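Local coordinates for agglutinin alpha chain (Maclura pomifera, PDB 3LLZ), which binds D-galactose-containing glycans and recognises the T-antigen disaccharide Gal-beta1,3-GalNAc as a jacalin-family lectin, at residues Glu18-Ser21 with Glu22-Ile25. Sequence-based numbering, arbitrary orientation.
Sequences EYNS and ETAI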
ATOM      1  N   GLU A  18     -20.639 -10.222 -20.952  1.00 17.21           N
ATOM      2  CA  GLU A  18     -21.876 -10.309 -21.714  1.00 18.30           C
ATOM      3  C   GLU A  18     -22.876  -9.273 -21.236  1.00 17.62           C
ATOM      4  O   GLU A  18     -22.824  -8.825 -20.093  1.00 16.57           O
ATOM      5  CB  GLU A  18     -22.506 -11.687 -21.536  1.00 18.00           C
ATOM      6  CG  GLU A  18     -21.662 -12.850 -21.995  1.00 21.02           C
ATOM      7  CD  GLU A  18     -22.290 -14.177 -21.624  1.00 21.94           C
ATOM      8  OE1 GLU A  18     -22.592 -14.369 -20.426  1.00 19.37           O
ATOM      9  OE2 GLU A  18     -22.478 -15.027 -22.522  1.00 23.04           O
ATOM     10  N   TYR A  19     -23.795  -8.902 -22.119  1.00 17.98           N
ATOM     11  CA  TYR A  19     -24.834  -7.953 -21.767  1.00 19.13           C
ATOM     12  C   TYR A  19     -26.046  -8.205 -22.650  1.00 19.09           C
ATOM     13  O   TYR A  19     -25.924  -8.732 -23.754  1.00 19.39           O
ATOM     14  CB  TYR A  19     -24.334  -6.512 -21.933  1.00 21.87           C
ATOM     15  CG  TYR A  19     -24.080  -6.090 -23.362  1.00 24.41           C
ATOM     16  CD1 TYR A  19     -25.090  -5.510 -24.130  1.00 26.89           C
ATOM     17  CD2 TYR A  19     -22.829  -6.274 -23.949  1.00 25.61           C
ATOM     18  CE1 TYR A  19     -24.857  -5.120 -25.448  1.00 27.92           C
ATOM     19  CE2 TYR A  19     -22.588  -5.891 -25.266  1.00 27.43           C
ATOM     20  CZ  TYR A  19     -23.605  -5.314 -26.008  1.00 28.49           C
ATOM     21  OH  TYR A  19     -23.369  -4.934 -27.309  1.00 32.04           O
ATOM     22  N   ASN A  20     -27.217  -7.850 -22.141  1.00 19.93           N
ATOM     23  CA  ASN A  20     -28.463  -8.021 -22.875  1.00 22.51           C
ATOM     24  C   ASN A  20     -29.225  -6.712 -22.733  1.00 24.11           C
ATOM     25  O   ASN A  20     -29.614  -6.329 -21.630  1.00 24.29           O
ATOM     26  CB  ASN A  20     -29.267  -9.179 -22.279  1.00 23.02           C
ATOM     27  CG  ASN A  20     -30.524  -9.487 -23.068  1.00 24.62           C
ATOM     28  OD1 ASN A  20     -31.326  -8.597 -23.353  1.00 26.14           O
ATOM     29  ND2 ASN A  20     -30.706 -10.755 -23.418  1.00 24.55           N
ATOM     30  N   SER A  21     -29.425  -6.027 -23.854  1.00 25.30           N
ATOM     31  CA  SER A  21     -30.114  -4.743 -23.869  1.00 27.11           C
ATOM     32  C   SER A  21     -31.506  -4.750 -23.247  1.00 27.07           C
ATOM     33  O   SER A  21     -32.093  -3.691 -23.029  1.00 28.90           O
ATOM     34  CB  SER A  21     -30.201  -4.221 -25.305  1.00 28.72           C
ATOM     35  OG  SER A  21     -28.905  -4.057 -25.857  1.00 32.57           O
ATOM     36  N   GLU A  22     -32.032  -5.933 -22.955  1.00 25.93           N
ATOM     37  CA  GLU A  22     -33.360  -6.035 -22.364  1.00 26.52           C
ATOM     38  C   GLU A  22     -33.312  -6.446 -20.898  1.00 25.08           C
ATOM     39  O   GLU A  22     -34.240  -6.166 -20.139  1.00 25.47           O
ATOM     40  CB  GLU A  22     -34.210  -7.039 -23.149  1.00 29.26           C
ATOM     41  CG  GLU A  22     -34.283  -6.755 -24.644  1.00 33.70           C
ATOM     42  CD  GLU A  22     -34.911  -5.410 -24.960  1.00 36.86           C
ATOM     43  OE1 GLU A  22     -34.884  -5.007 -26.143  1.00 38.86           O
ATOM     44  OE2 GLU A  22     -35.437  -4.756 -24.034  1.00 39.49           O
ATOM     45  N   THR A  23     -32.229  -7.103 -20.495  1.00 22.84           N
ATOM     46  CA  THR A  23     -32.103  -7.553 -19.115  1.00 20.55           C
ATOM     47  C   THR A  23     -30.957  -6.915 -18.338  1.00 18.87           C
ATOM     48  O   THR A  23     -31.112  -5.833 -17.775  1.00 18.31           O
ATOM     49  CB  THR A  23     -31.966  -9.091 -19.046  1.00 18.63           C
ATOM     50  OG1 THR A  23     -30.887  -9.520 -19.883  1.00 17.98           O
ATOM     51  CG2 THR A  23     -33.255  -9.756 -19.510  1.00 20.37           C
ATOM     52  N   ALA A  24     -29.807  -7.582 -18.310  1.00 18.49           N
ATOM     53  CA  ALA A  24     -28.671  -7.060 -17.562  1.00 16.28           C
ATOM     54  C   ALA A  24     -27.347  -7.663 -18.000  1.00 15.10           C
ATOM     55  O   ALA A  24     -27.259  -8.338 -19.026  1.00 16.60           O
ATOM     56  CB  ALA A  24     -28.884  -7.311 -16.074  1.00 16.71           C
ATOM     57  N   ILE A  25     -26.310  -7.405 -17.206  1.00 14.51           N
ATOM     58  CA  ILE A  25     -24.982  -7.930 -17.488  1.00 13.39           C
ATOM     59  C   ILE A  25     -24.968  -9.423 -17.188  1.00 12.67           C
ATOM     60  O   ILE A  25     -25.599  -9.879 -16.227  1.00 12.37           O
ATOM     61  CB  ILE A  25     -23.910  -7.229 -16.610  1.00 12.11           C
ATOM     62  CG1 ILE A  25     -23.911  -5.721 -16.884  1.00 13.12           C
ATOM     63  CG2 ILE A  25     -22.528  -7.823 -16.881  1.00 13.76           C
ATOM     64  CD1 ILE A  25     -23.653  -5.349 -18.332  1.00 13.31           C
TER
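A type I beta turn from Asn20 to Thr23 closes the hairpin between strands 11-19 and 25-34, and the side-chain oxygen of Asn20 also accepts from the turn's backbone. The turn is closed by Thr23 N, which donates to Asn20 O at 3.0 Å. This donor stands above the carbonyl plane, 57° out of it. Asn20 CG lies anti to the backbone N (chi1 -175°), which carries the amide forward over the turn. There OD1 accepts from Glu22 N at 2.8 Å, within the plane of the amide carbonyl and with an N-H...O angle of 154°. This is an Asx turn laid over the beta turn. A weak second bond to OD1 comes from Thr23 N, so that one amide oxygen takes two successive backbone N-H groups. Thr23 OG1 sits against the aliphatic root of the same side chain, 2.9 Å from Asn20 CB, a tight approach. The strand end is irregular: Thr23 and Ala24 both face Asn20, which makes a classic beta bulge. Within the bulge, Asn20 N donates a weak bond to Ala24 O at 3.2 Å.

The turn lies at the sugar-binding end of this jacalin-type lectin domain. The side chain of Ala24 is about 8 Å from the bound GalNAc residue. Thr23 touches Trp123 of the glycan pocket, and its O accepts from Arg82 NE on strand 78-88.

At the base of the hairpin, Ile25 CD1 packs against Tyr19 CB at 3.8 Å. Ile25 CG2 rests on Glu18 O at 3.4 Å. The Tyr19 ring leads away from Ile25 to meet Tyr96, and its OH is hydrogen-bonded to Lys52 NZ. Glu18 OE1 accepts from Gly27 N, on the partner strand 25-34.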